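Local coordinates for nucleoporin NUP82 (Saccharomyces cerevisiae, PDB 3PBP), which serves as a structural component of the nuclear pore complex, whose subunits can also dock or interact with transient nuclear transport factors, at residues S29-R34 with L426-W431; I205-P210 with G283-N288; K329-S334 with N345-L350. The protein carries 1 engineered substitution. All blocks are in the same frame, centred on the assembly; numbering follows the deposited sequence.

Contact 1: S29-R34 with L426-W431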
loop_
_atom_site.group_PDB
_atom_site.type_symbol
_atom_site.label_atom_id
_atom_site.label_comp_id
_atom_site.label_asym_id
_atom_site.label_seq_id
_atom_site.Cartn_x
_atom_site.Cartn_y
_atom_site.Cartn_z
ATOM N N SER A 29 12.938 -18.278 11.902
ATOM C CA SER A 29 11.877 -18.928 11.149
ATOM C C SER A 29 11.264 -20.041 12.003
ATOM O O SER A 29 11.860 -20.463 13.002
ATOM C CB SER A 29 12.501 -19.542 9.891
ATOM O OG SER A 29 11.664 -19.367 8.778
ATOM N N GLN A 30 10.096 -20.527 11.598
ATOM C CA GLN A 30 9.420 -21.609 12.309
ATOM C C GLN A 30 9.417 -21.452 13.834
ATOM O O GLN A 30 10.034 -22.230 14.568
ATOM C CB GLN A 30 10.047 -22.947 11.913
ATOM C CG GLN A 30 10.070 -23.177 10.410
ATOM C CD GLN A 30 10.598 -24.554 10.018
ATOM O OE1 GLN A 30 11.140 -25.298 10.847
ATOM N NE2 GLN A 30 10.456 -24.893 8.746
ATOM N N ASN A 31 8.714 -20.429 14.301
ATOM C CA ASN A 31 8.597 -20.149 15.726
ATOM C C ASN A 31 9.928 -19.955 16.462
ATOM O O ASN A 31 10.114 -20.477 17.561
ATOM C CB ASN A 31 7.780 -21.255 16.392
ATOM C CG ASN A 31 7.268 -20.853 17.755
ATOM O OD1 ASN A 31 6.736 -19.749 17.941
ATOM N ND2 ASN A 31 7.413 -21.749 18.718
ATOM N N GLY A 32 10.833 -19.184 15.848
ATOM C CA GLY A 32 12.137 -18.891 16.429
ATOM C C GLY A 32 13.037 -20.106 16.557
ATOM O O GLY A 32 13.995 -20.132 17.337
ATOM N N THR A 33 12.733 -21.115 15.755
ATOM C CA THR A 33 13.450 -22.370 15.776
ATOM C C THR A 33 14.644 -22.401 14.826
ATOM O O THR A 33 15.637 -23.037 15.121
ATOM C CB THR A 33 12.431 -23.525 15.492
ATOM O OG1 THR A 33 12.522 -24.499 16.535
ATOM C CG2 THR A 33 12.655 -24.189 14.127
ATOM N N ARG A 34 14.564 -21.704 13.696
ATOM C CA ARG A 34 15.676 -21.693 12.733
ATOM C C ARG A 34 16.266 -20.296 12.659
ATOM O O ARG A 34 15.529 -19.325 12.547
ATOM C CB ARG A 34 15.211 -22.048 11.320
ATOM C CG ARG A 34 14.365 -23.294 11.146
ATOM C CD ARG A 34 13.462 -23.030 9.961
ATOM N NE ARG A 34 13.731 -23.864 8.799
ATOM C CZ ARG A 34 13.351 -23.547 7.566
ATOM N NH1 ARG A 34 12.707 -22.413 7.336
ATOM N NH2 ARG A 34 13.575 -24.389 6.569
ATOM N N LEU A 426 15.830 -6.982 14.287
ATOM C CA LEU A 426 15.209 -7.816 15.315
ATOM C C LEU A 426 14.915 -9.232 14.849
ATOM O O LEU A 426 14.801 -9.497 13.657
ATOM C CB LEU A 426 13.903 -7.192 15.802
ATOM C CG LEU A 426 13.978 -6.086 16.840
ATOM C CD1 LEU A 426 14.886 -4.978 16.349
ATOM C CD2 LEU A 426 12.575 -5.570 17.101
ATOM N N ALA A 427 14.780 -10.138 15.809
ATOM C CA ALA A 427 14.473 -11.525 15.516
ATOM C C ALA A 427 14.019 -12.250 16.778
ATOM O O ALA A 427 14.603 -12.099 17.842
ATOM C CB ALA A 427 15.691 -12.206 14.923
ATOM N N TYR A 428 12.957 -13.030 16.646
ATOM C CA TYR A 428 12.414 -13.810 17.755
ATOM C C TYR A 428 13.102 -15.171 17.761
ATOM O O TYR A 428 13.127 -15.864 16.749
ATOM C CB TYR A 428 10.904 -13.987 17.571
ATOM C CG TYR A 428 10.253 -15.031 18.451
ATOM C CD1 TYR A 428 9.745 -14.707 19.710
ATOM C CD2 TYR A 428 10.098 -16.336 17.998
ATOM C CE1 TYR A 428 9.085 -15.665 20.490
ATOM C CE2 TYR A 428 9.452 -17.296 18.762
ATOM C CZ TYR A 428 8.943 -16.962 20.005
ATOM O OH TYR A 428 8.287 -17.933 20.742
ATOM N N ILE A 429 13.672 -15.550 18.897
ATOM C CA ILE A 429 14.350 -16.829 19.005
ATOM C C ILE A 429 13.820 -17.639 20.182
ATOM O O ILE A 429 13.914 -17.216 21.332
ATOM C CB ILE A 429 15.854 -16.638 19.172
ATOM C CG1 ILE A 429 16.410 -15.945 17.935
ATOM C CG2 ILE A 429 16.530 -17.978 19.394
ATOM C CD1 ILE A 429 17.859 -15.568 18.055
ATOM N N ASN A 430 13.257 -18.803 19.882
ATOM C CA ASN A 430 12.713 -19.663 20.911
ATOM C C ASN A 430 13.808 -20.633 21.313
ATOM O O ASN A 430 14.126 -21.558 20.573
ATOM C CB ASN A 430 11.507 -20.423 20.372
ATOM C CG ASN A 430 10.574 -20.873 21.471
ATOM O OD1 ASN A 430 10.996 -21.521 22.430
ATOM N ND2 ASN A 430 9.293 -20.522 21.348
ATOM N N TRP A 431 14.392 -20.423 22.487
ATOM C CA TRP A 431 15.472 -21.290 22.938
ATOM C C TRP A 431 15.244 -21.916 24.312
ATOM O O TRP A 431 15.148 -21.217 25.331
ATOM C CB TRP A 431 16.788 -20.514 22.942
ATOM C CG TRP A 431 17.996 -21.392 22.778
ATOM C CD1 TRP A 431 18.325 -22.157 21.685
ATOM C CD2 TRP A 431 19.042 -21.586 23.731
ATOM N NE1 TRP A 431 19.514 -22.811 21.905
ATOM C CE2 TRP A 431 19.975 -22.480 23.153
ATOM C CE3 TRP A 431 19.282 -21.094 25.018
ATOM C CZ2 TRP A 431 21.127 -22.887 23.821
ATOM C CZ3 TRP A 431 20.428 -21.501 25.681
ATOM C CH2 TRP A 431 21.337 -22.391 25.082
#
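Asn31 and Gly32 meet Tyr428 and Asn430 across a single backbone hydrogen bond, Asn430 N to Gly32 O at 3.0 Å. The donor stands above the carbonyl plane, and the C=O...N angle is only 110°. Beside this bond the Tyr428 ring brings an edge to the turn. Its CG is anti to the backbone N (chi1 166°), beside the carbonyl carbon, and ring atom CE2 lies 3.5 Å from Asn31 O. Asn31 C and Gly32 N are also close to the ring plane, while Gly32 CA approaches CD2 obliquely at 3.6 Å. Asn31 and Gly32 are the central residues of a type I' turn closing the hairpin of strands 24-29 and 34-39, in the first blade of what is known as a seven-bladed beta-propeller. Strand 425-431 belongs to the last blade, so the contact lies where the beginning and end of the domain come together. A beta carbon on Gly32 would point at Asn430 N and Tyr428 CD2. Within the strand segment, Asn430 ND2 makes a weak hydrogen bond of 2.8 Å to Tyr428 OH. The Asn31 amide is turned 39° from the ring plane, with OD1 3.7 Å from Tyr428 OH, whereas its ND2 faces Asn430 ND2, donor against donor, without bonding. An alanine in place of Tyr428 would probably open a gap beside Asn31 O and Gly32 CA and leave Asn430 ND2 without its hydroxyl acceptor. The backbone of Tyr428 is held too: its O accepts a hydrogen bond from Ser28 OG. The side chains of Tyr428 and Asn31 both touch Glu368.

Contact 2: I205-P210 with G283-N288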
loop_
_atom_site.group_PDB
_atom_site.type_symbol
_atom_site.label_atom_id
_atom_site.label_comp_id
_atom_site.label_asym_id
_atom_site.label_seq_id
_atom_site.Cartn_x
_atom_site.Cartn_y
_atom_site.Cartn_z
ATOM N N ILE A 205 -4.660 6.595 3.758
ATOM C CA ILE A 205 -4.524 5.175 3.514
ATOM C C ILE A 205 -5.322 4.744 2.283
ATOM O O ILE A 205 -6.479 5.101 2.116
ATOM C CB ILE A 205 -4.985 4.360 4.749
ATOM C CG1 ILE A 205 -4.084 4.694 5.935
ATOM C CG2 ILE A 205 -4.975 2.876 4.428
ATOM C CD1 ILE A 205 -4.505 4.075 7.223
ATOM N N PHE A 206 -4.678 3.996 1.401
ATOM C CA PHE A 206 -5.356 3.491 0.225
ATOM C C PHE A 206 -5.188 1.989 0.299
ATOM O O PHE A 206 -4.461 1.478 1.166
ATOM C CB PHE A 206 -4.730 4.049 -1.058
ATOM C CG PHE A 206 -4.958 5.526 -1.248
ATOM C CD1 PHE A 206 -4.274 6.464 -0.469
ATOM C CD2 PHE A 206 -5.898 5.979 -2.159
ATOM C CE1 PHE A 206 -4.530 7.833 -0.596
ATOM C CE2 PHE A 206 -6.161 7.347 -2.291
ATOM C CZ PHE A 206 -5.477 8.272 -1.505
ATOM N N ALA A 207 -5.861 1.267 -0.588
ATOM C CA ALA A 207 -5.735 -0.174 -0.547
ATOM C C ALA A 207 -6.047 -0.854 -1.854
ATOM O O ALA A 207 -6.911 -0.421 -2.605
ATOM C CB ALA A 207 -6.622 -0.733 0.548
ATOM N N PHE A 208 -5.303 -1.921 -2.117
ATOM C CA PHE A 208 -5.478 -2.748 -3.298
ATOM C C PHE A 208 -6.164 -4.031 -2.805
ATOM O O PHE A 208 -5.605 -4.785 -2.007
ATOM C CB PHE A 208 -4.121 -3.091 -3.898
ATOM C CG PHE A 208 -3.472 -1.963 -4.608
ATOM C CD1 PHE A 208 -3.842 -1.642 -5.914
ATOM C CD2 PHE A 208 -2.473 -1.225 -3.988
ATOM C CE1 PHE A 208 -3.217 -0.596 -6.595
ATOM C CE2 PHE A 208 -1.838 -0.178 -4.651
ATOM C CZ PHE A 208 -2.210 0.138 -5.963
ATOM N N TYR A 209 -7.388 -4.258 -3.259
ATOM C CA TYR A 209 -8.133 -5.443 -2.865
ATOM C C TYR A 209 -8.866 -5.939 -4.103
ATOM O O TYR A 209 -9.792 -5.283 -4.581
ATOM C CB TYR A 209 -9.136 -5.100 -1.755
ATOM C CG TYR A 209 -9.867 -6.312 -1.210
ATOM C CD1 TYR A 209 -9.171 -7.481 -0.903
ATOM C CD2 TYR A 209 -11.254 -6.298 -1.001
ATOM C CE1 TYR A 209 -9.830 -8.607 -0.406
ATOM C CE2 TYR A 209 -11.921 -7.419 -0.501
ATOM C CZ TYR A 209 -11.204 -8.572 -0.206
ATOM O OH TYR A 209 -11.843 -9.693 0.296
ATOM N N PRO A 210 -8.472 -7.111 -4.638
ATOM C CA PRO A 210 -7.409 -8.004 -4.167
ATOM C C PRO A 210 -6.017 -7.665 -4.719
ATOM O O PRO A 210 -5.896 -7.073 -5.783
ATOM C CB PRO A 210 -7.881 -9.341 -4.689
ATOM C CG PRO A 210 -8.289 -8.939 -6.114
ATOM C CD PRO A 210 -9.069 -7.643 -5.886
ATOM N N GLY A 283 -9.749 4.022 -2.058
ATOM C CA GLY A 283 -9.355 5.051 -1.112
ATOM C C GLY A 283 -9.592 6.480 -1.577
ATOM O O GLY A 283 -10.013 6.711 -2.714
ATOM N N PRO A 284 -9.276 7.471 -0.731
ATOM C CA PRO A 284 -8.711 7.263 0.603
ATOM C C PRO A 284 -9.691 6.691 1.605
ATOM O O PRO A 284 -10.901 6.871 1.494
ATOM C CB PRO A 284 -8.248 8.664 1.031
ATOM C CG PRO A 284 -8.737 9.607 -0.068
ATOM C CD PRO A 284 -9.761 8.849 -0.865
ATOM N N PHE A 285 -9.148 5.989 2.588
ATOM C CA PHE A 285 -9.953 5.428 3.633
ATOM C C PHE A 285 -10.322 6.577 4.549
ATOM O O PHE A 285 -9.591 7.557 4.684
ATOM C CB PHE A 285 -9.166 4.406 4.447
ATOM C CG PHE A 285 -9.290 3.005 3.955
ATOM C CD1 PHE A 285 -8.770 2.639 2.723
ATOM C CD2 PHE A 285 -9.921 2.049 4.726
ATOM C CE1 PHE A 285 -8.879 1.338 2.268
ATOM C CE2 PHE A 285 -10.040 0.741 4.280
ATOM C CZ PHE A 285 -9.519 0.383 3.050
ATOM N N THR A 286 -11.471 6.439 5.184
ATOM C CA THR A 286 -11.950 7.416 6.128
ATOM C C THR A 286 -11.320 7.024 7.469
ATOM O O THR A 286 -11.334 5.853 7.835
ATOM C CB THR A 286 -13.465 7.326 6.183
ATOM O OG1 THR A 286 -14.014 8.396 5.421
ATOM C CG2 THR A 286 -13.966 7.391 7.575
ATOM N N ILE A 287 -10.724 7.968 8.186
ATOM C CA ILE A 287 -10.140 7.639 9.493
ATOM C C ILE A 287 -10.958 8.421 10.509
ATOM O O ILE A 287 -10.708 9.597 10.744
ATOM C CB ILE A 287 -8.649 8.060 9.601
ATOM C CG1 ILE A 287 -7.816 7.346 8.528
ATOM C CG2 ILE A 287 -8.114 7.711 10.982
ATOM C CD1 ILE A 287 -6.351 7.690 8.566
ATOM N N ASN A 288 -11.935 7.754 11.113
ATOM C CA ASN A 288 -12.839 8.392 12.054
ATOM C C ASN A 288 -12.712 7.902 13.494
ATOM O O ASN A 288 -12.798 6.704 13.763
ATOM C CB ASN A 288 -14.263 8.155 11.572
ATOM C CG ASN A 288 -15.261 9.083 12.211
ATOM O OD1 ASN A 288 -14.984 9.713 13.226
ATOM N ND2 ASN A 288 -16.439 9.163 11.625
#
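Ile205 O receives the amide of Phe285 at 2.9 Å from Phe285 N, with a C=O...N angle of 163°, so the N-H comes in almost head-on to the carbonyl. It is the one hydrogen bond between the two segments, and it ties together consecutive blades of the N-terminal beta-propeller: strand 204-208 borders one blade, and strand 286-288 is an outermost strand, within this chain, of the next. Two carbons gather round the same oxygen, Pro284 CA in a C-H...O contact and Phe285 CD1, at 3.4 Å, with the ring edge turned to it. Apolar groups flank the bond. Ala207 CB approaches Phe285 CE1 to 3.5 Å, oblique to the ring, and Ile205 CG2 lies against CD1 of the same ring. Farther along, Ile205 and Ile287 meet through their CD1 atoms at 4.3 Å. Phe206 has CG beside its own backbone N (chi1 -68°); its side chain runs alongside Pro284, pointing the same way. Pro284 CB makes an off-centre CH-pi contact 4.2 Å from the ring centroid, while Pro284 CA sits above one face toward the rim. The peptide bond joining Gly283 to Pro284 is cis, and Phe206 CE2 lies 3.5 Å from Pro284 N at this bend. A side chain on Gly283 would run into Phe206 CD2. In the next shell Leu348 packs on both Ile205 and Phe285, Leu327 backs Ile205 and Ile287, and Ala207 is hydrogen-bonded through its backbone to Gln282. Segment 283-288 also meets the NUP116 chain, which pairs with the backbone of Ile287 and whose Arg101 NE hydrogen-bonds Pro284 O.

Contact 3: K329-S334 with N345-L350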
loop_
_atom_site.group_PDB
_atom_site.type_symbol
_atom_site.label_atom_id
_atom_site.label_comp_id
_atom_site.label_asym_id
_atom_site.label_seq_id
_atom_site.Cartn_x
_atom_site.Cartn_y
_atom_site.Cartn_z
ATOM N N LYS A 329 -10.666 -1.528 11.215
ATOM C CA LYS A 329 -11.539 -1.528 10.033
ATOM C C LYS A 329 -12.888 -2.186 10.344
ATOM O O LYS A 329 -12.972 -3.409 10.465
ATOM C CB LYS A 329 -10.839 -2.263 8.892
ATOM C CG LYS A 329 -11.665 -2.512 7.669
ATOM C CD LYS A 329 -10.764 -3.084 6.598
ATOM C CE LYS A 329 -11.518 -3.962 5.611
ATOM N NZ LYS A 329 -11.998 -5.262 6.181
ATOM N N ASP A 330 -13.932 -1.362 10.472
ATOM C CA ASP A 330 -15.274 -1.824 10.801
ATOM C C ASP A 330 -16.139 -2.293 9.646
ATOM O O ASP A 330 -17.038 -3.113 9.845
ATOM C CB ASP A 330 -16.051 -0.743 11.559
ATOM C CG ASP A 330 -16.213 0.551 10.761
ATOM O OD1 ASP A 330 -17.302 1.181 10.833
ATOM O OD2 ASP A 330 -15.247 0.956 10.076
ATOM N N LEU A 331 -15.903 -1.774 8.444
ATOM C CA LEU A 331 -16.712 -2.189 7.307
ATOM C C LEU A 331 -16.004 -3.211 6.444
ATOM O O LEU A 331 -14.776 -3.252 6.393
ATOM C CB LEU A 331 -17.106 -0.980 6.479
ATOM C CG LEU A 331 -17.852 0.060 7.310
ATOM C CD1 LEU A 331 -18.429 1.121 6.391
ATOM C CD2 LEU A 331 -18.951 -0.612 8.099
ATOM N N GLU A 332 -16.776 -4.060 5.783
ATOM C CA GLU A 332 -16.190 -5.073 4.918
ATOM C C GLU A 332 -16.018 -4.502 3.503
ATOM O O GLU A 332 -16.985 -4.027 2.882
ATOM C CB GLU A 332 -17.092 -6.305 4.884
ATOM C CG GLU A 332 -16.491 -7.508 4.187
ATOM C CD GLU A 332 -15.210 -7.981 4.836
ATOM O OE1 GLU A 332 -15.216 -8.214 6.064
ATOM O OE2 GLU A 332 -14.199 -8.123 4.111
HETATM N N MSE A 333 -14.789 -4.523 2.998
HETATM C CA MSE A 333 -14.542 -4.011 1.664
HETATM C C MSE A 333 -14.998 -5.023 0.635
HETATM O O MSE A 333 -15.169 -6.209 0.928
HETATM C CB MSE A 333 -13.054 -3.784 1.421
HETATM C CG MSE A 333 -12.355 -2.775 2.306
HETATM SE SE MSE A 333 -10.398 -2.911 2.012
HETATM C CE MSE A 333 -10.317 -2.108 0.236
ATOM N N SER A 334 -15.185 -4.539 -0.585
ATOM C CA SER A 334 -15.548 -5.396 -1.692
ATOM C C SER A 334 -14.358 -5.282 -2.624
ATOM O O SER A 334 -13.666 -4.254 -2.657
ATOM C CB SER A 334 -16.791 -4.889 -2.410
ATOM O OG SER A 334 -16.504 -3.712 -3.153
ATOM N N ASN A 345 -17.016 1.355 1.927
ATOM C CA ASN A 345 -16.666 0.617 3.102
ATOM C C ASN A 345 -15.168 0.715 3.349
ATOM O O ASN A 345 -14.586 -0.111 4.061
ATOM C CB ASN A 345 -17.156 -0.821 2.969
ATOM C CG ASN A 345 -18.667 -0.909 3.049
ATOM O OD1 ASN A 345 -19.351 0.113 3.128
ATOM N ND2 ASN A 345 -19.193 -2.127 3.030
ATOM N N ASN A 346 -14.548 1.731 2.750
ATOM C CA ASN A 346 -13.127 1.995 2.967
ATOM C C ASN A 346 -13.152 2.825 4.243
ATOM O O ASN A 346 -12.907 4.032 4.226
ATOM C CB ASN A 346 -12.520 2.812 1.812
ATOM C CG ASN A 346 -12.269 1.972 0.552
ATOM O OD1 ASN A 346 -11.466 2.337 -0.275
ATOM N ND2 ASN A 346 -12.964 0.856 0.416
ATOM N N SER A 347 -13.460 2.155 5.348
ATOM C CA SER A 347 -13.607 2.812 6.631
ATOM C C SER A 347 -12.753 2.290 7.768
ATOM O O SER A 347 -12.750 1.107 8.054
ATOM C CB SER A 347 -15.079 2.750 7.058
ATOM O OG SER A 347 -15.220 3.029 8.442
ATOM N N LEU A 348 -12.045 3.200 8.421
ATOM C CA LEU A 348 -11.213 2.880 9.564
ATOM C C LEU A 348 -11.678 3.730 10.746
ATOM O O LEU A 348 -12.072 4.891 10.594
ATOM C CB LEU A 348 -9.751 3.185 9.275
ATOM C CG LEU A 348 -9.024 2.233 8.345
ATOM C CD1 LEU A 348 -7.626 2.757 8.119
ATOM C CD2 LEU A 348 -8.997 0.843 8.956
ATOM N N VAL A 349 -11.615 3.147 11.928
ATOM C CA VAL A 349 -12.033 3.828 13.132
ATOM C C VAL A 349 -10.864 3.926 14.100
ATOM O O VAL A 349 -10.111 2.974 14.247
ATOM C CB VAL A 349 -13.198 3.046 13.777
ATOM C CG1 VAL A 349 -13.532 3.613 15.127
ATOM C CG2 VAL A 349 -14.413 3.116 12.873
ATOM N N LEU A 350 -10.711 5.076 14.754
ATOM C CA LEU A 350 -9.627 5.278 15.720
ATOM C C LEU A 350 -9.977 4.654 17.056
ATOM O O LEU A 350 -11.021 4.960 17.615
ATOM C CB LEU A 350 -9.365 6.768 15.956
ATOM C CG LEU A 350 -8.241 7.073 16.952
ATOM C CD1 LEU A 350 -6.934 7.276 16.200
ATOM C CD2 LEU A 350 -8.565 8.315 17.734
#
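Asp330 holds its CG between the backbone N and the carbonyl carbon (chi1 60°), and Ser347 holds OG anti to its own backbone N (chi1 163°); with these torsions carboxylate and hydroxyl face each other. Ser347 OG donates to Asp330 OD2 at 2.6 Å, and OD2 accepts with its syn lone pair, on the side of the other carboxylate oxygen. The pair sits at the end of two strands of a propeller blade, where the chain leaves strand 323-329, makes an excursion and comes back antiparallel as strand 347-355. Val349 CG2, 3.6 Å from OD2, supplies an apolar neighbour to the carboxylate, the two side chains crossing at about a right angle. A second polar link spans the mouth of the excursion: Asn345 ND2 reaches Glu332 O at 2.9 Å with an N-H...O angle of 161°, and the acceptor lies in the plane of the Asn345 amide. Leu331 crosses Asn345 at about a right angle, CB to CB at 3.5 Å, and carries on until its CD1 is 3.8 Å from Ser347 CB. An inverse gamma turn centred on Asn346 leads the chain from Asn345 into the strand. Selenomethionine Met333 crosses the side chain of Asn346, which is held chiefly by Gln282, its ND2 bonding Gln282 OE1; Met333 also packs on Phe285 and Ala207. Asp330, Leu331 and Val349 lie against another protein chain of the assembly, so this end of the blade is part of an interface. Near the strand ends, Leu348 CD2 rests 3.6 Å from Lys329 CB, and Ser347 O takes a C-H...O contact from Lys329 CA at 3.5 Å.

In the fold
Contacts 2 and 3 are neighbours, their centres 8 Å apart, and they meet in one sheet: strands 286-288 and 347-355 run parallel side by side, with probable hydrogen bonds from Leu348 N to Thr286 O and from Leu350 N to Asn288 O. Contact 2 also ties this sheet to the preceding blade through strand 204-208, and closes along the chain before contact 3 opens. Contact 1 encloses both in sequence and lies on the opposite side of the chain's centre, about 33 Å from either by centres. The first and last blades of the propeller thus meet at one side, while the other two contacts build a region touched by NUP116 and a chain of another protein.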